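Local coordinates for uncharacterized protein YbaA (Shigella flexneri, PDB 2OKQ) that is of unknown function, belongs to the DUF1428 family and has a ferredoxin-like alpha+beta fold that pairs with a second copy, at residues A[34-37]-A[38-41]; A[48-51]-A[52-56]. All blocks are in the same frame, centred on the assembly; numbering follows the deposited sequence. Where two conformers were deposited one is given.

Contact 1. Residues A[34-37]-A[38-41]; sequences AVPA and DKKD
Pro-36 and Lys-39 are joined by a backbone hydrogen bond round a type I beta turn. The N of Lys-39 gives its hydrogen to the O of Pro-36 at 2.8 Å. The N-H...O angle is 151°, and the donor stands above the carbonyl plane, 54° out of it. Ala-37 and Asp-38 are the two corner residues. Lys-39 is then the N-cap of the helix 40-56.

One apolar pair follows the same turn. In the conformer given, CB of Pro-36 meets the aliphatic CG of Lys-39 at 3.8 Å. Lys-39 has its CG anti to the carbonyl carbon (chi1 -62°), which puts the start of the chain alongside the proline ring. Two carbons make van der Waals approaches to carbonyl oxygens: CB of Lys-39 lies 3.4 Å from O of Pro-36, and CB of Lys-40 comes 3.7 Å from O of Ala-37.

The turn leads from strand 27-36 into the first helix of a ferredoxin-like fold. Val-35 bonds through its backbone to Glu-89, and such bonding runs one residue past the strand, from Ala-37 to Asn-87.

The exposed charge pair lies on the outer side. NZ of Lys-39 curls back to OD1 of Asp-38, a salt bridge with a weak hydrogen bond of 3.3 Å. Lys-40 instead sends an extended chain away, to a cation-pi contact with Trp-66 and packing on Ile-138 of the second subunit.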
ATOM      1  N   ALA A  34       4.851  11.092  -3.214  1.00 20.99           N
ATOM      2  CA  ALA A  34       4.225  12.421  -3.310  1.00 22.47           C
ATOM      3  C   ALA A  34       4.162  12.780  -4.807  1.00 23.71           C
ATOM      4  O   ALA A  34       5.167  12.687  -5.521  1.00 24.59           O
ATOM      5  CB  ALA A  34       5.035  13.442  -2.530  1.00 22.90           C
ATOM      6  N   VAL A  35       2.977  13.109  -5.300  1.00 25.04           N
ATOM      7  CA  VAL A  35       2.790  13.391  -6.713  1.00 27.54           C
ATOM      8  C   VAL A  35       2.096  14.760  -6.835  1.00 29.03           C
ATOM      9  O   VAL A  35       1.120  15.008  -6.137  1.00 28.50           O
ATOM     10  CB  VAL A  35       1.911  12.298  -7.395  1.00 27.71           C
ATOM     11  CG1 VAL A  35       1.667  12.608  -8.851  1.00 29.28           C
ATOM     12  CG2 VAL A  35       2.550  10.903  -7.258  1.00 28.18           C
ATOM     13  N   PRO A  36       2.600  15.647  -7.725  0.60 30.05           N
ATOM     14  CA  PRO A  36       1.874  16.897  -7.951  0.60 30.21           C
ATOM     15  C   PRO A  36       0.424  16.634  -8.353  0.60 30.88           C
ATOM     16  O   PRO A  36       0.157  15.796  -9.223  0.60 30.58           O
ATOM     17  CB  PRO A  36       2.660  17.548  -9.099  0.60 30.07           C
ATOM     18  CG  PRO A  36       4.046  17.032  -8.924  0.60 30.41           C
ATOM     19  CD  PRO A  36       3.829  15.582  -8.540  0.60 29.89           C
ATOM     20  N   ALA A  37      -0.501  17.339  -7.706  1.00 31.59           N
ATOM     21  CA  ALA A  37      -1.942  17.115  -7.904  1.00 34.35           C
ATOM     22  C   ALA A  37      -2.443  17.311  -9.332  1.00 36.92           C
ATOM     23  O   ALA A  37      -3.368  16.622  -9.790  1.00 37.81           O
ATOM     24  CB  ALA A  37      -2.750  17.955  -6.925  1.00 34.23           C
ATOM     25  N   ASP A  38      -1.825  18.243 -10.045  1.00 39.55           N
ATOM     26  CA  ASP A  38      -2.163  18.491 -11.441  1.00 41.94           C
ATOM     27  C   ASP A  38      -1.535  17.450 -12.376  1.00 42.54           C
ATOM     28  O   ASP A  38      -1.770  17.479 -13.587  1.00 43.55           O
ATOM     29  CB  ASP A  38      -1.702  19.893 -11.847  1.00 42.86           C
ATOM     30  CG  ASP A  38      -0.254  20.147 -11.495  1.00 45.65           C
ATOM     31  OD1 ASP A  38       0.592  20.167 -12.414  1.00 49.66           O
ATOM     32  OD2 ASP A  38       0.038  20.304 -10.289  1.00 50.58           O
ATOM     33  N   LYS A  39      -0.735  16.539 -11.823  1.00 42.71           N
ATOM     34  CA  LYS A  39      -0.126  15.477 -12.634  1.00 42.60           C
ATOM     35  C   LYS A  39      -0.765  14.102 -12.408  1.00 42.21           C
ATOM     36  O   LYS A  39      -0.171  13.074 -12.742  1.00 42.26           O
ATOM     37  CB  LYS A  39       1.390  15.409 -12.414  1.00 43.06           C
ATOM     38  CG  LYS A  39       2.180  16.668 -12.806  1.00 45.08           C
ATOM     39  CD  LYS A  39       1.939  17.120 -14.246  1.00 49.45           C
ATOM     40  CE  LYS A  39       2.653  18.441 -14.518  1.00 51.59           C
ATOM     41  NZ  LYS A  39       1.862  19.361 -15.398  1.00 53.66           N
ATOM     42  N   LYS A  40      -1.980  14.093 -11.863  1.00 41.42           N
ATOM     43  CA  LYS A  40      -2.693  12.854 -11.573  1.00 40.59           C
ATOM     44  C   LYS A  40      -2.845  11.965 -12.805  1.00 40.91           C
ATOM     45  O   LYS A  40      -2.590  10.763 -12.739  1.00 40.17           O
ATOM     46  CB  LYS A  40      -4.060  13.152 -10.963  1.00 40.60           C
ATOM     47  CG  LYS A  40      -4.840  11.921 -10.547  1.00 38.20           C
ATOM     48  CD  LYS A  40      -6.112  12.309  -9.820  1.00 36.51           C
ATOM     49  CE  LYS A  40      -6.797  11.092  -9.234  1.00 36.10           C
ATOM     50  NZ  LYS A  40      -8.056  11.477  -8.553  1.00 36.99           N
ATOM     51  N   ASP A  41      -3.251  12.564 -13.925  1.00 40.97           N
ATOM     52  CA  ASP A  41      -3.444  11.822 -15.179  1.00 41.40           C
ATOM     53  C   ASP A  41      -2.131  11.291 -15.737  1.00 40.40           C
ATOM     54  O   ASP A  41      -2.058  10.142 -16.164  1.00 40.91           O
ATOM     55  CB  ASP A  41      -4.130  12.693 -16.232  1.00 41.90           C
ATOM     56  CG  ASP A  41      -5.616  12.806 -16.012  1.00 45.32           C
ATOM     57  OD1 ASP A  41      -6.306  11.758 -16.029  1.00 49.58           O
ATOM     58  OD2 ASP A  41      -6.103  13.944 -15.835  1.00 49.97           O
TER

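Contact 2. Residues A[48-51]-A[52-56]; sequences AKAA and PLFKE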
ATOM      1  N   ALA A  48      -0.133   2.764 -15.740  1.00 30.99           N
ATOM      2  CA  ALA A  48      -0.838   1.861 -16.646  1.00 31.70           C
ATOM      3  C   ALA A  48       0.115   1.270 -17.687  1.00 32.02           C
ATOM      4  O   ALA A  48      -0.080   0.150 -18.143  1.00 31.99           O
ATOM      5  CB  ALA A  48      -2.008   2.562 -17.302  1.00 31.45           C
ATOM      6  N   LYS A  49       1.163   2.015 -18.029  1.00 33.55           N
ATOM      7  CA  LYS A  49       2.212   1.506 -18.918  1.00 34.35           C
ATOM      8  C   LYS A  49       3.130   0.516 -18.211  1.00 34.44           C
ATOM      9  O   LYS A  49       3.447  -0.543 -18.761  1.00 34.42           O
ATOM     10  CB  LYS A  49       3.017   2.657 -19.521  1.00 35.81           C
ATOM     11  CG  LYS A  49       2.215   3.506 -20.501  1.00 39.37           C
ATOM     12  CD  LYS A  49       3.114   4.165 -21.540  1.00 44.35           C
ATOM     13  CE  LYS A  49       2.299   4.713 -22.706  1.00 46.13           C
ATOM     14  NZ  LYS A  49       1.557   5.962 -22.346  1.00 50.12           N
ATOM     15  N   ALA A  50       3.530   0.848 -16.978  1.00 33.00           N
ATOM     16  CA  ALA A  50       4.387  -0.033 -16.187  1.00 31.98           C
ATOM     17  C   ALA A  50       3.704  -1.329 -15.770  1.00 31.18           C
ATOM     18  O   ALA A  50       4.328  -2.378 -15.809  1.00 30.94           O
ATOM     19  CB  ALA A  50       4.951   0.700 -14.971  1.00 32.37           C
ATOM     20  N   ALA A  51       2.423  -1.268 -15.386  1.00 30.19           N
ATOM     21  CA  ALA A  51       1.741  -2.428 -14.799  1.00 29.33           C
ATOM     22  C   ALA A  51       1.829  -3.742 -15.594  1.00 29.24           C
ATOM     23  O   ALA A  51       2.204  -4.756 -15.032  1.00 27.42           O
ATOM     24  CB  ALA A  51       0.282  -2.100 -14.445  1.00 30.37           C
ATOM     25  N   PRO A  52       1.469  -3.732 -16.898  1.00 28.68           N
ATOM     26  CA  PRO A  52       1.603  -4.975 -17.681  1.00 27.90           C
ATOM     27  C   PRO A  52       3.044  -5.522 -17.755  1.00 27.11           C
ATOM     28  O   PRO A  52       3.228  -6.736 -17.875  1.00 26.16           O
ATOM     29  CB  PRO A  52       1.117  -4.572 -19.085  1.00 28.74           C
ATOM     30  CG  PRO A  52       1.202  -3.088 -19.123  1.00 29.48           C
ATOM     31  CD  PRO A  52       0.913  -2.634 -17.711  1.00 29.15           C
ATOM     32  N   LEU A  53       4.036  -4.645 -17.650  1.00 25.96           N
ATOM     33  CA  LEU A  53       5.440  -5.078 -17.635  1.00 25.88           C
ATOM     34  C   LEU A  53       5.737  -5.848 -16.360  1.00 25.20           C
ATOM     35  O   LEU A  53       6.291  -6.935 -16.400  1.00 24.87           O
ATOM     36  CB  LEU A  53       6.402  -3.902 -17.812  0.70 26.57           C
ATOM     37  CG  LEU A  53       6.339  -3.190 -19.172  0.70 27.45           C
ATOM     38  CD1 LEU A  53       7.341  -2.071 -19.214  0.70 29.65           C
ATOM     39  CD2 LEU A  53       6.581  -4.171 -20.314  0.70 31.45           C
ATOM     40  N   PHE A  54       5.329  -5.297 -15.223  1.00 25.01           N
ATOM     41  CA  PHE A  54       5.516  -6.013 -13.956  1.00 24.01           C
ATOM     42  C   PHE A  54       4.834  -7.370 -13.991  1.00 23.86           C
ATOM     43  O   PHE A  54       5.374  -8.352 -13.496  1.00 22.90           O
ATOM     44  CB  PHE A  54       4.961  -5.187 -12.790  1.00 24.17           C
ATOM     45  CG  PHE A  54       5.923  -4.176 -12.241  1.00 24.35           C
ATOM     46  CD1 PHE A  54       7.068  -4.582 -11.557  1.00 25.47           C
ATOM     47  CD2 PHE A  54       5.664  -2.823 -12.353  1.00 24.28           C
ATOM     48  CE1 PHE A  54       7.958  -3.644 -11.017  1.00 24.86           C
ATOM     49  CE2 PHE A  54       6.543  -1.876 -11.813  1.00 25.89           C
ATOM     50  CZ  PHE A  54       7.696  -2.289 -11.156  1.00 28.04           C
ATOM     51  N   LYS A  55       3.635  -7.435 -14.564  1.00 24.61           N
ATOM     52  CA  LYS A  55       2.924  -8.719 -14.624  1.00 24.74           C
ATOM     53  C   LYS A  55       3.678  -9.731 -15.480  1.00 25.30           C
ATOM     54  O   LYS A  55       3.737 -10.906 -15.140  1.00 24.44           O
ATOM     55  CB  LYS A  55       1.509  -8.531 -15.183  0.60 25.17           C
ATOM     56  CG  LYS A  55       0.599  -7.622 -14.343  0.60 26.77           C
ATOM     57  CD  LYS A  55      -0.310  -8.401 -13.412  0.60 27.86           C
ATOM     58  CE  LYS A  55      -1.569  -8.858 -14.144  0.60 30.90           C
ATOM     59  NZ  LYS A  55      -2.701  -9.108 -13.217  0.60 32.08           N
ATOM     60  N   GLU A  56       4.244  -9.255 -16.585  1.00 26.21           N
ATOM     61  CA  GLU A  56       5.050 -10.092 -17.471  1.00 27.45           C
ATOM     62  C   GLU A  56       6.209 -10.729 -16.699  1.00 26.95           C
ATOM     63  O   GLU A  56       6.571 -11.889 -16.925  1.00 27.55           O
ATOM     64  CB  GLU A  56       5.562  -9.238 -18.637  1.00 27.19           C
ATOM     65  CG  GLU A  56       6.511  -9.944 -19.582  1.00 33.39           C
ATOM     66  CD  GLU A  56       7.079  -9.005 -20.632  1.00 37.32           C
ATOM     67  OE1 GLU A  56       6.317  -8.187 -21.178  1.00 39.28           O
ATOM     68  OE2 GLU A  56       8.298  -9.077 -20.901  1.00 41.52           O
TER
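Ala-48 meets Pro-52 one helical turn on. Its O lies 3.0 Å from CD of Pro-52, where a helix would normally bring an amide N-H. Pro-52 has no such hydrogen, so the i to i+4 bond is missing here and the helix is kinked.

Lys-49 takes part through its backbone. Its O faces CG of Pro-52 at 3.4 Å and CG of Leu-53 at 3.9 Å. This carbonyl loses its helical partner too, for N of Leu-53 is 4.3 Å from O of Lys-49. Its side chain leads away and makes a cation-pi contact with Phe-119.

Ala-50 gives its O to two amides. The bond from N of Phe-54 is 3.1 Å long with an N-H...O angle of 162°. The one from N of Leu-53, displaced from Lys-49 by the kink, is weak, at 124°. CB of Ala-50 also touches CE2 of the Phe-54 ring at 4.4 Å. Phe-54 has CG anti to the carbonyl carbon (chi1 -85°), which swings the ring back toward Ala-50. The ring also packs on Met-110, Ile-62 and Ile-95.

O of Ala-51 accepts a bond from N of Lys-55 at 3.1 Å. In the conformer given, the Lys-55 chain folds beyond CB, and its CG lies 3.4 Å from O of Ala-51. NZ bonds to O of Leu-60 and forms a salt bridge with the C-terminal carboxylate (OXT) of Glu-141 of the second subunit.

The whole is a proline kink in helix 40-56. Helices 100-111 and 114-118 lie beside this half, and Glu-141 of the second subunit packs against Ala-51 and Pro-52. Helix 40-56 is the first helix of a ferredoxin-like fold, laid over its antiparallel sheet.

Both contacts use helix 40-56, contact 1 at its start and contact 2 in its last turns. Their centres are about 20 Å apart and they do not touch. Contact 1 is a surface contact with one buried residue among those touching. Contact 2 is partly buried, with Ala-50 and Ala-51 enclosed. A proline serves each differently. In contact 1 its carbonyl accepts the bond that closes the turn out of the strand. In contact 2 its ring nitrogen interrupts the helical bonding. The salt bridge within contact 1 joins sequence neighbours. Those of contact 2 run from Glu-56 to Arg-115 and from Lys-55 to the second subunit. Contact 1 reaches that subunit through Lys-40 alone.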